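Side-chain contacts in hemoglobin subunit beta (Mustelus griseus, PDB 1GCV), which carries oxygen from the gills to the tissues as the haem-binding beta chain of a tetrameric hemoglobin: residues M20-V23 with V24-L28; D29-F32 with K33-W37. All coordinates share one frame; numbering follows the deposited sequence.

Contact 1: residues M20-V23 with V24-L28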
ATOM      1  N   MET B  20     -18.655 -13.264 -18.180  1.00 30.22           N
ATOM      2  CA  MET B  20     -17.991 -12.870 -16.945  1.00 29.73           C
ATOM      3  C   MET B  20     -17.849 -14.013 -15.953  1.00 30.04           C
ATOM      4  O   MET B  20     -16.969 -13.978 -15.089  1.00 31.14           O
ATOM      5  CB  MET B  20     -18.736 -11.698 -16.298  1.00 26.72           C
ATOM      6  CG  MET B  20     -18.530 -10.366 -17.024  1.00 30.48           C
ATOM      7  SD  MET B  20     -16.788  -9.939 -17.331  1.00 33.24           S
ATOM      8  CE  MET B  20     -16.338  -9.227 -15.754  1.00 28.77           C
ATOM      9  N   LYS B  21     -18.706 -15.025 -16.073  1.00 28.05           N
ATOM     10  CA  LYS B  21     -18.635 -16.177 -15.180  1.00 29.82           C
ATOM     11  C   LYS B  21     -17.297 -16.895 -15.410  1.00 27.51           C
ATOM     12  O   LYS B  21     -16.600 -17.258 -14.461  1.00 28.07           O
ATOM     13  CB  LYS B  21     -19.809 -17.138 -15.441  1.00 33.85           C
ATOM     14  CG  LYS B  21     -20.281 -17.928 -14.210  1.00 35.27           C
ATOM     15  CD  LYS B  21     -20.669 -19.368 -14.565  1.00 37.15           C
ATOM     16  CE  LYS B  21     -21.569 -19.986 -13.498  1.00 38.45           C
ATOM     17  NZ  LYS B  21     -21.312 -21.441 -13.290  1.00 40.47           N
ATOM     18  N   THR B  22     -16.936 -17.082 -16.674  1.00 23.96           N
ATOM     19  CA  THR B  22     -15.687 -17.745 -17.010  1.00 23.20           C
ATOM     20  C   THR B  22     -14.517 -16.858 -16.635  1.00 22.56           C
ATOM     21  O   THR B  22     -13.516 -17.333 -16.105  1.00 22.73           O
ATOM     22  CB  THR B  22     -15.611 -18.066 -18.510  1.00 25.16           C
ATOM     23  OG1 THR B  22     -16.526 -19.124 -18.807  1.00 30.35           O
ATOM     24  CG2 THR B  22     -14.209 -18.508 -18.902  1.00 22.80           C
ATOM     25  N   VAL B  23     -14.648 -15.566 -16.911  1.00 20.45           N
ATOM     26  CA  VAL B  23     -13.591 -14.623 -16.596  1.00 19.76           C
ATOM     27  C   VAL B  23     -13.314 -14.652 -15.097  1.00 21.24           C
ATOM     28  O   VAL B  23     -12.161 -14.752 -14.670  1.00 19.95           O
ATOM     29  CB  VAL B  23     -13.975 -13.190 -17.015  1.00 20.63           C
ATOM     30  CG1 VAL B  23     -12.961 -12.197 -16.467  1.00 19.98           C
ATOM     31  CG2 VAL B  23     -14.034 -13.093 -18.530  1.00 18.46           C
ATOM     32  N   VAL B  24     -14.373 -14.580 -14.298  1.00 18.95           N
ATOM     33  CA  VAL B  24     -14.210 -14.595 -12.852  1.00 22.51           C
ATOM     34  C   VAL B  24     -13.713 -15.947 -12.339  1.00 20.83           C
ATOM     35  O   VAL B  24     -12.979 -15.999 -11.354  1.00 22.23           O
ATOM     36  CB  VAL B  24     -15.527 -14.194 -12.138  1.00 26.54           C
ATOM     37  CG1 VAL B  24     -15.390 -14.376 -10.631  1.00 28.89           C
ATOM     38  CG2 VAL B  24     -15.855 -12.728 -12.448  1.00 28.87           C
ATOM     39  N   THR B  25     -14.088 -17.035 -13.009  1.00 20.17           N
ATOM     40  CA  THR B  25     -13.643 -18.368 -12.595  1.00 19.47           C
ATOM     41  C   THR B  25     -12.133 -18.449 -12.732  1.00 20.49           C
ATOM     42  O   THR B  25     -11.440 -18.937 -11.837  1.00 20.55           O
ATOM     43  CB  THR B  25     -14.252 -19.489 -13.473  1.00 20.93           C
ATOM     44  OG1 THR B  25     -15.669 -19.546 -13.268  1.00 22.23           O
ATOM     45  CG2 THR B  25     -13.641 -20.837 -13.115  1.00 16.22           C
ATOM     46  N   GLN B  26     -11.630 -17.968 -13.861  1.00 19.13           N
ATOM     47  CA  GLN B  26     -10.202 -17.980 -14.125  1.00 21.84           C
ATOM     48  C   GLN B  26      -9.460 -16.978 -13.242  1.00 21.61           C
ATOM     49  O   GLN B  26      -8.291 -17.178 -12.908  1.00 21.03           O
ATOM     50  CB  GLN B  26      -9.950 -17.685 -15.602  1.00 23.30           C
ATOM     51  CG  GLN B  26     -10.191 -18.904 -16.491  1.00 30.55           C
ATOM     52  CD  GLN B  26     -10.512 -18.540 -17.925  1.00 33.82           C
ATOM     53  OE1 GLN B  26     -11.299 -19.214 -18.586  1.00 39.41           O
ATOM     54  NE2 GLN B  26      -9.902 -17.470 -18.415  1.00 39.12           N
ATOM     55  N   ALA B  27     -10.149 -15.911 -12.850  1.00 21.46           N
ATOM     56  CA  ALA B  27      -9.549 -14.887 -12.004  1.00 19.39           C
ATOM     57  C   ALA B  27      -9.344 -15.431 -10.601  1.00 17.76           C
ATOM     58  O   ALA B  27      -8.352 -15.111  -9.946  1.00 18.17           O
ATOM     59  CB  ALA B  27     -10.435 -13.643 -11.964  1.00 17.44           C
ATOM     60  N   LEU B  28     -10.288 -16.252 -10.145  1.00 16.23           N
ATOM     61  CA  LEU B  28     -10.198 -16.851  -8.818  1.00 17.60           C
ATOM     62  C   LEU B  28      -9.030 -17.828  -8.785  1.00 17.49           C
ATOM     63  O   LEU B  28      -8.221 -17.811  -7.859  1.00 18.51           O
ATOM     64  CB  LEU B  28     -11.502 -17.578  -8.474  1.00 17.57           C
ATOM     65  CG  LEU B  28     -12.566 -16.696  -7.818  1.00 21.25           C
ATOM     66  CD1 LEU B  28     -13.907 -17.383  -7.898  1.00 23.32           C
ATOM     67  CD2 LEU B  28     -12.197 -16.415  -6.370  1.00 20.12           C
TER

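Contact 2: residues D29-F32 with K33-W37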
ATOM      1  N   ASP B  29      -8.943 -18.678  -9.802  1.00 17.88           N
ATOM      2  CA  ASP B  29      -7.866 -19.655  -9.896  1.00 22.53           C
ATOM      3  C   ASP B  29      -6.507 -18.948  -9.996  1.00 22.93           C
ATOM      4  O   ASP B  29      -5.513 -19.400  -9.421  1.00 23.47           O
ATOM      5  CB  ASP B  29      -8.079 -20.560 -11.116  1.00 25.67           C
ATOM      6  CG  ASP B  29      -9.166 -21.608 -10.891  1.00 35.68           C
ATOM      7  OD1 ASP B  29      -9.436 -21.982  -9.724  1.00 37.93           O
ATOM      8  OD2 ASP B  29      -9.757 -22.065 -11.891  1.00 42.51           O
ATOM      9  N   ARG B  30      -6.468 -17.843 -10.736  1.00 20.01           N
ATOM     10  CA  ARG B  30      -5.240 -17.073 -10.886  1.00 16.03           C
ATOM     11  C   ARG B  30      -4.848 -16.553  -9.511  1.00 16.09           C
ATOM     12  O   ARG B  30      -3.690 -16.632  -9.111  1.00 18.58           O
ATOM     13  CB  ARG B  30      -5.469 -15.893 -11.836  1.00 14.54           C
ATOM     14  CG  ARG B  30      -4.235 -15.048 -12.089  1.00 13.59           C
ATOM     15  CD  ARG B  30      -4.490 -14.020 -13.182  1.00 14.80           C
ATOM     16  NE  ARG B  30      -4.783 -14.652 -14.464  1.00 11.29           N
ATOM     17  CZ  ARG B  30      -3.861 -15.010 -15.350  1.00 14.94           C
ATOM     18  NH1 ARG B  30      -2.577 -14.800 -15.098  1.00 15.46           N
ATOM     19  NH2 ARG B  30      -4.223 -15.587 -16.487  1.00 16.19           N
ATOM     20  N   MET B  31      -5.834 -16.036  -8.784  1.00 15.81           N
ATOM     21  CA  MET B  31      -5.617 -15.486  -7.453  1.00 15.77           C
ATOM     22  C   MET B  31      -5.050 -16.503  -6.464  1.00 18.77           C
ATOM     23  O   MET B  31      -4.158 -16.175  -5.679  1.00 18.72           O
ATOM     24  CB  MET B  31      -6.923 -14.909  -6.899  1.00 15.58           C
ATOM     25  CG  MET B  31      -6.766 -14.227  -5.550  1.00 13.50           C
ATOM     26  SD  MET B  31      -8.331 -13.702  -4.839  1.00 18.52           S
ATOM     27  CE  MET B  31      -9.043 -15.271  -4.412  1.00 15.71           C
ATOM     28  N   PHE B  32      -5.569 -17.729  -6.498  1.00 17.49           N
ATOM     29  CA  PHE B  32      -5.111 -18.789  -5.601  1.00 18.64           C
ATOM     30  C   PHE B  32      -3.666 -19.185  -5.870  1.00 18.39           C
ATOM     31  O   PHE B  32      -2.986 -19.697  -4.987  1.00 22.31           O
ATOM     32  CB  PHE B  32      -6.004 -20.031  -5.730  1.00 19.43           C
ATOM     33  CG  PHE B  32      -7.421 -19.816  -5.269  1.00 20.70           C
ATOM     34  CD1 PHE B  32      -7.704 -18.959  -4.209  1.00 21.10           C
ATOM     35  CD2 PHE B  32      -8.479 -20.457  -5.910  1.00 23.65           C
ATOM     36  CE1 PHE B  32      -9.013 -18.741  -3.793  1.00 20.93           C
ATOM     37  CE2 PHE B  32      -9.792 -20.245  -5.502  1.00 22.96           C
ATOM     38  CZ  PHE B  32     -10.059 -19.383  -4.442  1.00 23.32           C
ATOM     39  N   LYS B  33      -3.200 -18.950  -7.091  1.00 17.22           N
ATOM     40  CA  LYS B  33      -1.834 -19.288  -7.456  1.00 19.08           C
ATOM     41  C   LYS B  33      -0.830 -18.148  -7.221  1.00 19.15           C
ATOM     42  O   LYS B  33       0.259 -18.376  -6.701  1.00 18.75           O
ATOM     43  CB  LYS B  33      -1.787 -19.725  -8.922  1.00 21.24           C
ATOM     44  CG  LYS B  33      -0.398 -20.087  -9.420  1.00 31.32           C
ATOM     45  CD  LYS B  33       0.134 -21.354  -8.759  1.00 40.30           C
ATOM     46  CE  LYS B  33      -0.837 -22.520  -8.919  1.00 49.37           C
ATOM     47  NZ  LYS B  33      -0.415 -23.476  -9.989  1.00 53.32           N
ATOM     48  N   VAL B  34      -1.193 -16.923  -7.597  1.00 17.38           N
ATOM     49  CA  VAL B  34      -0.294 -15.778  -7.433  1.00 18.29           C
ATOM     50  C   VAL B  34      -0.264 -15.254  -5.998  1.00 17.06           C
ATOM     51  O   VAL B  34       0.776 -14.794  -5.526  1.00 17.76           O
ATOM     52  CB  VAL B  34      -0.677 -14.608  -8.397  1.00 20.15           C
ATOM     53  CG1 VAL B  34       0.360 -13.494  -8.311  1.00 18.10           C
ATOM     54  CG2 VAL B  34      -0.768 -15.118  -9.834  1.00 18.56           C
ATOM     55  N   TYR B  35      -1.406 -15.324  -5.315  1.00 17.59           N
ATOM     56  CA  TYR B  35      -1.531 -14.874  -3.924  1.00 18.50           C
ATOM     57  C   TYR B  35      -2.091 -16.052  -3.119  1.00 18.49           C
ATOM     58  O   TYR B  35      -3.241 -16.021  -2.679  1.00 17.47           O
ATOM     59  CB  TYR B  35      -2.494 -13.675  -3.831  1.00 18.46           C
ATOM     60  CG  TYR B  35      -2.201 -12.570  -4.823  1.00 18.39           C
ATOM     61  CD1 TYR B  35      -1.022 -11.832  -4.744  1.00 16.50           C
ATOM     62  CD2 TYR B  35      -3.083 -12.293  -5.871  1.00 17.40           C
ATOM     63  CE1 TYR B  35      -0.723 -10.845  -5.689  1.00 20.38           C
ATOM     64  CE2 TYR B  35      -2.795 -11.310  -6.820  1.00 16.08           C
ATOM     65  CZ  TYR B  35      -1.610 -10.593  -6.724  1.00 21.02           C
ATOM     66  OH  TYR B  35      -1.305  -9.633  -7.664  1.00 21.64           O
ATOM     67  N   PRO B  36      -1.257 -17.087  -2.877  1.00 19.33           N
ATOM     68  CA  PRO B  36      -1.605 -18.312  -2.145  1.00 16.53           C
ATOM     69  C   PRO B  36      -2.329 -18.177  -0.808  1.00 16.06           C
ATOM     70  O   PRO B  36      -3.148 -19.021  -0.455  1.00 18.36           O
ATOM     71  CB  PRO B  36      -0.267 -19.037  -1.998  1.00 20.26           C
ATOM     72  CG  PRO B  36       0.573 -18.513  -3.097  1.00 20.12           C
ATOM     73  CD  PRO B  36       0.166 -17.082  -3.273  1.00 17.58           C
ATOM     74  N   TRP B  37      -2.031 -17.124  -0.060  1.00 16.30           N
ATOM     75  CA  TRP B  37      -2.668 -16.937   1.235  1.00 15.59           C
ATOM     76  C   TRP B  37      -4.178 -16.786   1.160  1.00 15.93           C
ATOM     77  O   TRP B  37      -4.856 -16.998   2.156  1.00 17.59           O
ATOM     78  CB  TRP B  37      -2.079 -15.725   1.968  1.00 16.01           C
ATOM     79  CG  TRP B  37      -2.151 -14.416   1.218  1.00 16.49           C
ATOM     80  CD1 TRP B  37      -3.147 -13.480   1.282  1.00 15.21           C
ATOM     81  CD2 TRP B  37      -1.160 -13.883   0.332  1.00 16.91           C
ATOM     82  NE1 TRP B  37      -2.834 -12.398   0.493  1.00 18.91           N
ATOM     83  CE2 TRP B  37      -1.619 -12.620  -0.100  1.00 17.55           C
ATOM     84  CE3 TRP B  37       0.076 -14.351  -0.135  1.00 15.61           C
ATOM     85  CZ2 TRP B  37      -0.888 -11.820  -0.978  1.00 19.17           C
ATOM     86  CZ3 TRP B  37       0.804 -13.555  -1.010  1.00 19.10           C
ATOM     87  CH2 TRP B  37       0.320 -12.302  -1.420  1.00 19.89           C
TER

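Contact 1: residues M20-V23 with V24-L28
The carbonyl oxygen K21 O is gripped twice by T25. The backbone amide T25 N donates to K21 O at 2.9 Å. The hydroxyl T25 OG1 donates to K21 O at 2.7 Å. The two donors arrive from opposite faces of the carbonyl plane, and the hydroxyl sits 35° out of that plane. The T25 side chain can bend back in this way because OG1 lies beside its own backbone N, with chi1 at -66°. The other bonds are the i to i+4 ladder of an alpha-helix. V24 N reaches M20 O at 2.8 Å. Q26 N reaches T22 O at 3.0 Å. This is the first half of helix 20-34, the B helix of the globin fold. Its V24 side packs on A54 and V58 of helix 50-66, and A27 rests on I100 and E103 of helix 93-108. V24 CG2 sits beside its own backbone N, 3.1 Å from M20 O. On the more exposed side T22 and Q26 run side by side in the same direction. T22 OG1 turns to D19, and Q26 NE2 bonds to E103.

Contact 2: residues D29-F32 with K33-W37
R30 and V34 meet where the globin B helix, 20-34, runs out into the turn that leads to the C helix. Backbone bonds come first. V34 N donates to R30 O at 2.9 Å. K33 N is divided between D29 O and R30 O, and both bonds are weak. Y35 N still bonds to M31 O at 2.9 Å, although Y35 itself has left helical geometry. P36 has no amide hydrogen to give, and instead its CA makes a CH...O contact of 3.4 Å with F32 O.

Apolar contacts follow the same spacing. R30 and V34 lie side by side, with R30 CG 4.1 Å from V34 CG2. M31 and Y35 cross at about a right angle.

The charged ends find partners beyond these pairs. R30 NE forms a salt bridge with E103, while its NH1 and NH2 bond to H121 and F116 of a neighbouring subunit. K33 NZ pairs with D119 of that subunit. The M31 side chain comes within about 4 Å of the haem at the nearest atoms, so this helix end lies close to the haem as well as at a subunit interface. M31 CG is anti to its own N, chi1 -176°, and stands 4.2 Å from Y35 CD2.

How the contacts relate
Going from the N terminus, contact 1 (20-28) comes first and contact 2 (29-37) follows directly. They are in series, neither nested nor crossed. Neither closes a long loop: contact 1 joins neighbouring turns of helix 20-34, and contact 2 joins its last turn to the residues just after it. Their centres are about 13 Å apart. Contact 1 holds the start of the helix, where M20 meets helix 5-17 and later turns lie against helices 50-66 and 93-108. Contact 2 takes the same helix to its end and into the 3-10 segment at 36-37, where two other subunits are met. E103 of helix 93-108 serves both contacts.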